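Local coordinates for reticulocyte binding protein (PDB 3FAW) that is a cell-wall-anchored streptococcal pullulanase that probably hydrolyses the alpha-1,6-glucosidic links of pullulan and of branched alpha-glucans, at residues H579-I582 against A583-N587. Numbering follows the deposited sequence.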
ATOM      1  N   HIS A 579      17.399   3.792  11.726  1.00 11.43           N
ATOM      2  CA  HIS A 579      18.220   4.290  12.834  1.00 12.09           C
ATOM      3  C   HIS A 579      17.903   3.560  14.144  1.00 12.95           C
ATOM      4  O   HIS A 579      18.804   3.056  14.827  1.00 12.75           O
ATOM      5  CB  HIS A 579      17.987   5.793  13.013  1.00 12.97           C
ATOM      6  CG  HIS A 579      18.672   6.375  14.209  1.00 11.48           C
ATOM      7  ND1 HIS A 579      18.089   6.406  15.457  1.00 10.49           N
ATOM      8  CD2 HIS A 579      19.890   6.951  14.348  1.00 12.61           C
ATOM      9  CE1 HIS A 579      18.922   6.970  16.315  1.00 10.63           C
ATOM     10  NE2 HIS A 579      20.020   7.312  15.667  1.00  9.68           N
ATOM     11  N   ASP A 580      16.616   3.503  14.476  1.00 11.91           N
ATOM     12  CA  ASP A 580      16.161   2.953  15.751  1.00 11.55           C
ATOM     13  C   ASP A 580      16.389   1.445  15.871  1.00 10.90           C
ATOM     14  O   ASP A 580      16.711   0.951  16.952  1.00 12.51           O
ATOM     15  CB  ASP A 580      14.680   3.280  15.981  1.00 10.92           C
ATOM     16  CG  ASP A 580      14.420   4.774  16.177  1.00  8.76           C
ATOM     17  OD1 ASP A 580      15.370   5.562  16.364  1.00  8.32           O
ATOM     18  OD2 ASP A 580      13.240   5.162  16.157  1.00 10.92           O
ATOM     19  N   VAL A 581      16.219   0.718  14.769  1.00 11.78           N
ATOM     20  CA  VAL A 581      16.432  -0.734  14.762  1.00 11.41           C
ATOM     21  C   VAL A 581      17.926  -1.076  14.848  1.00 10.97           C
ATOM     22  O   VAL A 581      18.306  -2.070  15.461  1.00 10.47           O
ATOM     23  CB  VAL A 581      15.783  -1.407  13.525  1.00 10.82           C
ATOM     24  CG1 VAL A 581      16.592  -1.127  12.250  1.00 12.62           C
ATOM     25  CG2 VAL A 581      15.627  -2.900  13.753  1.00 10.48           C
ATOM     26  N   ILE A 582      18.770  -0.243  14.244  1.00 12.22           N
ATOM     27  CA  ILE A 582      20.221  -0.381  14.390  1.00 11.01           C
ATOM     28  C   ILE A 582      20.641  -0.200  15.852  1.00 11.04           C
ATOM     29  O   ILE A 582      21.388  -1.017  16.384  1.00 10.30           O
ATOM     30  CB  ILE A 582      20.988   0.611  13.485  1.00 11.92           C
ATOM     31  CG1 ILE A 582      20.941   0.138  12.030  1.00 10.82           C
ATOM     32  CG2 ILE A 582      22.445   0.751  13.940  1.00  9.33           C
ATOM     33  CD1 ILE A 582      21.410   1.174  11.022  1.00 10.08           C
ATOM     34  N   ALA A 583      20.145   0.858  16.494  1.00 11.42           N
ATOM     35  CA  ALA A 583      20.459   1.145  17.898  1.00 12.02           C
ATOM     36  C   ALA A 583      19.963   0.038  18.829  1.00 13.24           C
ATOM     37  O   ALA A 583      20.640  -0.318  19.803  1.00 11.97           O
ATOM     38  CB  ALA A 583      19.865   2.488  18.314  1.00 12.12           C
ATOM     39  N   LYS A 584      18.780  -0.493  18.526  1.00 14.25           N
ATOM     40  CA  LYS A 584      18.218  -1.624  19.264  1.00 15.70           C
ATOM     41  C   LYS A 584      19.037  -2.893  19.049  1.00 16.35           C
ATOM     42  O   LYS A 584      19.327  -3.615  20.004  1.00 15.39           O
ATOM     43  CB  LYS A 584      16.761  -1.873  18.842  1.00 16.14           C
ATOM     44  CG  LYS A 584      16.156  -3.185  19.353  1.00 17.81           C
ATOM     45  CD  LYS A 584      16.094  -3.245  20.873  1.00 19.23           C
ATOM     46  CE  LYS A 584      15.489  -4.560  21.355  1.00 19.42           C
ATOM     47  NZ  LYS A 584      15.386  -4.615  22.841  1.00 19.53           N
ATOM     48  N   SER A 585      19.411  -3.150  17.797  1.00 16.86           N
ATOM     49  CA  SER A 585      20.107  -4.390  17.434  1.00 16.56           C
ATOM     50  C   SER A 585      21.492  -4.512  18.071  1.00 15.89           C
ATOM     51  O   SER A 585      21.873  -5.590  18.525  1.00 14.68           O
ATOM     52  CB  SER A 585      20.203  -4.523  15.915  1.00 16.42           C
ATOM     53  OG  SER A 585      18.910  -4.673  15.344  1.00 19.31           O
ATOM     54  N   ILE A 586      22.231  -3.405  18.104  1.00 15.51           N
ATOM     55  CA  ILE A 586      23.539  -3.356  18.772  1.00 14.81           C
ATOM     56  C   ILE A 586      23.430  -3.021  20.266  1.00 16.20           C
ATOM     57  O   ILE A 586      24.428  -3.086  20.987  1.00 16.69           O
ATOM     58  CB  ILE A 586      24.507  -2.335  18.090  1.00 13.94           C
ATOM     59  CG1 ILE A 586      24.058  -0.887  18.325  1.00 12.89           C
ATOM     60  CG2 ILE A 586      24.626  -2.627  16.602  1.00 14.45           C
ATOM     61  CD1 ILE A 586      24.869   0.152  17.559  1.00 12.43           C
ATOM     62  N   ASN A 587      22.229  -2.653  20.716  1.00 16.92           N
ATOM     63  CA  ASN A 587      21.975  -2.245  22.101  1.00 17.53           C
ATOM     64  C   ASN A 587      22.883  -1.102  22.569  1.00 17.82           C
ATOM     65  O   ASN A 587      23.666  -1.258  23.510  1.00 17.05           O
ATOM     66  CB  ASN A 587      22.078  -3.446  23.058  1.00 17.88           C
ATOM     67  CG  ASN A 587      21.602  -3.114  24.474  1.00 18.66           C
ATOM     68  OD1 ASN A 587      22.244  -3.479  25.464  1.00 18.37           O
ATOM     69  ND2 ASN A 587      20.483  -2.407  24.568  1.00 12.37           N
TER
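Ala583, Lys584, Ser585 and Ile586 each donate their backbone N-H to the carbonyl oxygen four residues earlier, on His579, Asp580, Val581 and Ile582, and so form the last turns of helix 578-586. The bond from Ile586 N to Ile582 O is 3.1 Å long and nearly straight, at 168°. Val581 O accepts twice. Ser585 N reaches Val581 O at 2.8 Å and Ser585 OG reaches the same oxygen at 2.7 Å, from opposite faces of the carbonyl plane. Ser585 OG stands anti to its own carbonyl carbon (chi1 -65°), which turns the hydroxyl back along the helix to Val581. Ser585 is buried, and its hydroxyl donates within the helix. Ile586 sends CG1 over the preceding turn, 3.3 Å from Ile582 O. Ile586 CD1 lies 4.4 Å from Ile582 CG2, a loose apolar touch. The helix follows strand 566-568 of the parallel eight-stranded barrel, the TIM barrel of the alpha-amylase-type catalytic domain. It ends in a Schellman motif with Asn587, at positive phi, as the C' residue. At the other end, His579 ND1 donates to Asp580 OD1 at 3.0 Å, in the imidazole plane, on the carboxylate's anti side and tilted 24° from its plane. Thr626 OG1 and Lys627 N also bond this carboxylate, which helps fix its rotation. Ile582 and Ala583 pack on Ile597 of helix 590-609, while Lys584 NZ hydrogen-bonds to Leu649 O.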